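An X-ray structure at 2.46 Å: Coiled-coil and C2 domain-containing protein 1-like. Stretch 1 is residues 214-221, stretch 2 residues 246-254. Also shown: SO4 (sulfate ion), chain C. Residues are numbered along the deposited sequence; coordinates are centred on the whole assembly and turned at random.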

# COMPACT_ATOMS: atom_id res chain seq x y z
N ASN A 214 -4.60 -11.92 -6.34
CA ASN A 214 -3.94 -12.01 -5.04
C ASN A 214 -3.14 -10.74 -4.78
O ASN A 214 -2.22 -10.43 -5.54
CB ASN A 214 -3.03 -13.23 -4.98
CG ASN A 214 -3.79 -14.49 -4.66
OD1 ASN A 214 -4.32 -14.64 -3.55
ND2 ASN A 214 -3.85 -15.42 -5.62
N VAL A 215 -3.48 -10.02 -3.71
CA VAL A 215 -2.85 -8.74 -3.39
C VAL A 215 -2.04 -8.87 -2.10
O VAL A 215 -2.60 -9.14 -1.03
CB VAL A 215 -3.90 -7.63 -3.28
CG1 VAL A 215 -3.23 -6.32 -2.92
CG2 VAL A 215 -4.68 -7.54 -4.58
N LYS A 216 -0.72 -8.68 -2.21
CA LYS A 216 0.16 -8.74 -1.05
C LYS A 216 -0.13 -7.59 -0.08
O LYS A 216 -0.36 -6.45 -0.50
CB LYS A 216 1.62 -8.68 -1.48
CG LYS A 216 2.09 -9.87 -2.26
CD LYS A 216 1.88 -11.13 -1.45
CE LYS A 216 3.07 -12.04 -1.58
NZ LYS A 216 2.89 -13.23 -0.70
N LEU A 217 -0.10 -7.88 1.21
CA LEU A 217 -0.41 -6.87 2.21
C LEU A 217 0.78 -5.98 2.57
O LEU A 217 0.59 -4.94 3.21
CB LEU A 217 -0.95 -7.56 3.48
CG LEU A 217 -2.41 -8.04 3.38
CD1 LEU A 217 -2.78 -8.92 4.56
CD2 LEU A 217 -3.36 -6.85 3.26
N GLN A 218 2.00 -6.34 2.15
CA GLN A 218 3.18 -5.71 2.73
C GLN A 218 3.31 -4.20 2.48
O GLN A 218 3.90 -3.54 3.34
CB GLN A 218 4.44 -6.47 2.27
CG GLN A 218 5.14 -5.89 1.07
CD GLN A 218 6.10 -4.77 1.42
OE1 GLN A 218 6.77 -4.82 2.45
NE2 GLN A 218 6.16 -3.75 0.56
N PRO A 219 2.80 -3.60 1.38
CA PRO A 219 2.79 -2.13 1.31
C PRO A 219 2.17 -1.46 2.52
O PRO A 219 2.48 -0.29 2.79
CB PRO A 219 1.97 -1.84 0.05
CG PRO A 219 2.27 -2.98 -0.84
CD PRO A 219 2.38 -4.19 0.08
N LEU A 220 1.27 -2.14 3.25
CA LEU A 220 0.63 -1.53 4.40
C LEU A 220 1.57 -1.43 5.60
O LEU A 220 1.19 -0.85 6.63
CB LEU A 220 -0.65 -2.31 4.77
CG LEU A 220 -1.71 -2.15 3.68
CD1 LEU A 220 -2.95 -2.92 4.01
CD2 LEU A 220 -2.06 -0.70 3.38
N GLU A 221 2.79 -1.95 5.49
CA GLU A 221 3.78 -1.78 6.56
C GLU A 221 4.20 -0.33 6.68
O GLU A 221 4.41 0.18 7.80
CB GLU A 221 4.99 -2.66 6.30
CG GLU A 221 4.77 -4.11 6.59
CD GLU A 221 6.05 -4.88 6.57
OE1 GLU A 221 6.95 -4.49 5.78
OE2 GLU A 221 6.16 -5.87 7.34
N LYS A 246 -9.31 -1.82 -2.98
CA LYS A 246 -8.62 -1.03 -1.98
C LYS A 246 -8.40 -1.86 -0.72
O LYS A 246 -9.26 -2.68 -0.35
CB LYS A 246 -9.41 0.22 -1.61
CG LYS A 246 -9.72 1.15 -2.77
CD LYS A 246 -10.69 2.22 -2.29
CE LYS A 246 -10.66 3.41 -3.21
NZ LYS A 246 -11.61 4.45 -2.72
N ILE A 247 -7.26 -1.68 -0.06
CA ILE A 247 -7.04 -2.23 1.27
C ILE A 247 -6.52 -1.11 2.16
O ILE A 247 -5.52 -0.45 1.84
CB ILE A 247 -6.05 -3.40 1.27
CG1 ILE A 247 -6.40 -4.37 0.13
CG2 ILE A 247 -6.09 -4.11 2.62
CD1 ILE A 247 -5.47 -5.55 0.07
N ARG A 248 -7.21 -0.87 3.27
CA ARG A 248 -6.98 0.34 4.04
C ARG A 248 -6.82 0.01 5.51
O ARG A 248 -7.56 -0.81 6.06
CB ARG A 248 -8.13 1.32 3.86
CG ARG A 248 -8.43 1.62 2.40
CD ARG A 248 -9.65 2.53 2.28
NE ARG A 248 -9.42 3.84 2.89
CZ ARG A 248 -10.00 4.26 4.02
NH1 ARG A 248 -10.84 3.45 4.67
NH2 ARG A 248 -9.74 5.47 4.49
N VAL A 249 -5.87 0.68 6.16
CA VAL A 249 -5.71 0.63 7.61
C VAL A 249 -5.67 2.05 8.15
O VAL A 249 -5.50 3.02 7.40
CB VAL A 249 -4.46 -0.16 8.03
CG1 VAL A 249 -4.67 -1.62 7.75
CG2 VAL A 249 -3.25 0.37 7.28
N ARG A 250 -5.87 2.17 9.46
CA ARG A 250 -5.81 3.48 10.11
C ARG A 250 -4.40 4.05 10.06
O ARG A 250 -4.21 5.25 9.87
CB ARG A 250 -6.30 3.39 11.55
CG ARG A 250 -5.53 4.27 12.50
CD ARG A 250 -6.33 4.74 13.70
NE ARG A 250 -7.14 5.91 13.35
CZ ARG A 250 -7.80 6.65 14.24
NH1 ARG A 250 -7.75 6.33 15.52
NH2 ARG A 250 -8.52 7.69 13.83
N ASN A 251 -3.38 3.22 10.25
CA ASN A 251 -2.02 3.70 10.03
C ASN A 251 -1.16 2.51 9.69
O ASN A 251 -1.57 1.36 9.91
CB ASN A 251 -1.49 4.46 11.27
CG ASN A 251 -1.70 3.70 12.56
OD1 ASN A 251 -2.62 4.00 13.31
ND2 ASN A 251 -0.85 2.72 12.83
N PRO A 252 0.03 2.73 9.12
CA PRO A 252 0.87 1.60 8.72
C PRO A 252 1.26 0.73 9.91
O PRO A 252 1.30 1.18 11.06
CB PRO A 252 2.10 2.27 8.09
CG PRO A 252 1.62 3.61 7.64
CD PRO A 252 0.56 4.01 8.63
N ILE A 253 1.52 -0.55 9.63
CA ILE A 253 1.97 -1.47 10.66
C ILE A 253 3.20 -0.91 11.38
O ILE A 253 3.28 -0.92 12.61
CB ILE A 253 2.27 -2.86 10.05
CG1 ILE A 253 1.08 -3.37 9.24
CG2 ILE A 253 2.61 -3.86 11.14
CD1 ILE A 253 -0.22 -3.26 9.95
N LEU A 254 4.18 -0.43 10.62
CA LEU A 254 5.41 0.12 11.17
C LEU A 254 5.33 1.62 11.40
O LEU A 254 6.27 2.36 11.08
CB LEU A 254 6.58 -0.23 10.26
CG LEU A 254 6.67 -1.70 9.85
CD1 LEU A 254 7.85 -1.91 8.87
CD2 LEU A 254 6.78 -2.55 11.10
S SO4 C . -0.31 -15.72 0.39
O1 SO4 C . -1.25 -15.41 1.48
O2 SO4 C . 0.94 -16.28 0.91
O3 SO4 C . -0.03 -14.48 -0.36
O4 SO4 C . -0.93 -16.72 -0.49

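How do the two backbones meet? Stretch 1 leaves a strand after Lys216 and turns, with Leu220 N hydrogen-bonded to Leu217 O and Glu221 N to Gln218 O, both at 2.9 Å. Stretch 2 also starts as a strand and continues as loop to Leu254, which sits at the N-cap position before a helix. The two backbones draw closer toward the ends of the stretches: the CA atoms of Leu217 and Ile247 lie 8.1 Å apart, those of Glu221 and Ile253 only 4.5 Å.

What fastens the close end? Two successive carbonyls of stretch 1 accept two successive amides of stretch 2. Ile253 N donates to Leu220 O at 3.0 Å, and Leu254 N to Glu221 O at 2.9 Å, with N-H...O angles of 160° and 154°. Pro252 has no amide hydrogen to give, yet its CA approaches Leu220 O at 3.2 Å in a CA-H...O contact.

What fills the wider end, where no hydrogen bond crosses? Apolar side chains do. Ile247 points toward stretch 1, and its branched side chain serves several partners: CD1 meets Val215 CG1 at 3.8 Å, CG2 lies 3.6 Å from Leu220 CD1 and 3.9 Å from Leu217 CD2, and Leu217 CD2 is also 4.0 Å from Ile247 CD1. Leu220 starts sideways, but its m, t rotamer brings its end nearer; its CD2 reaches Val249 CG2 at 4.2 Å. All five residues are buried, a setting that suits side chains with no polar group to satisfy.

How do charged residues fit around this contact? Glu221 is buried and its CA-to-CB bond runs sideways to stretch 2, yet its CB lies 3.9 Å from Leu254 CD1, while OE2 is hydrogen-bonded elsewhere in the structure. Lys216 points away from stretch 2, and its NZ donates to O3 of the sulfate ion at 3.2 Å.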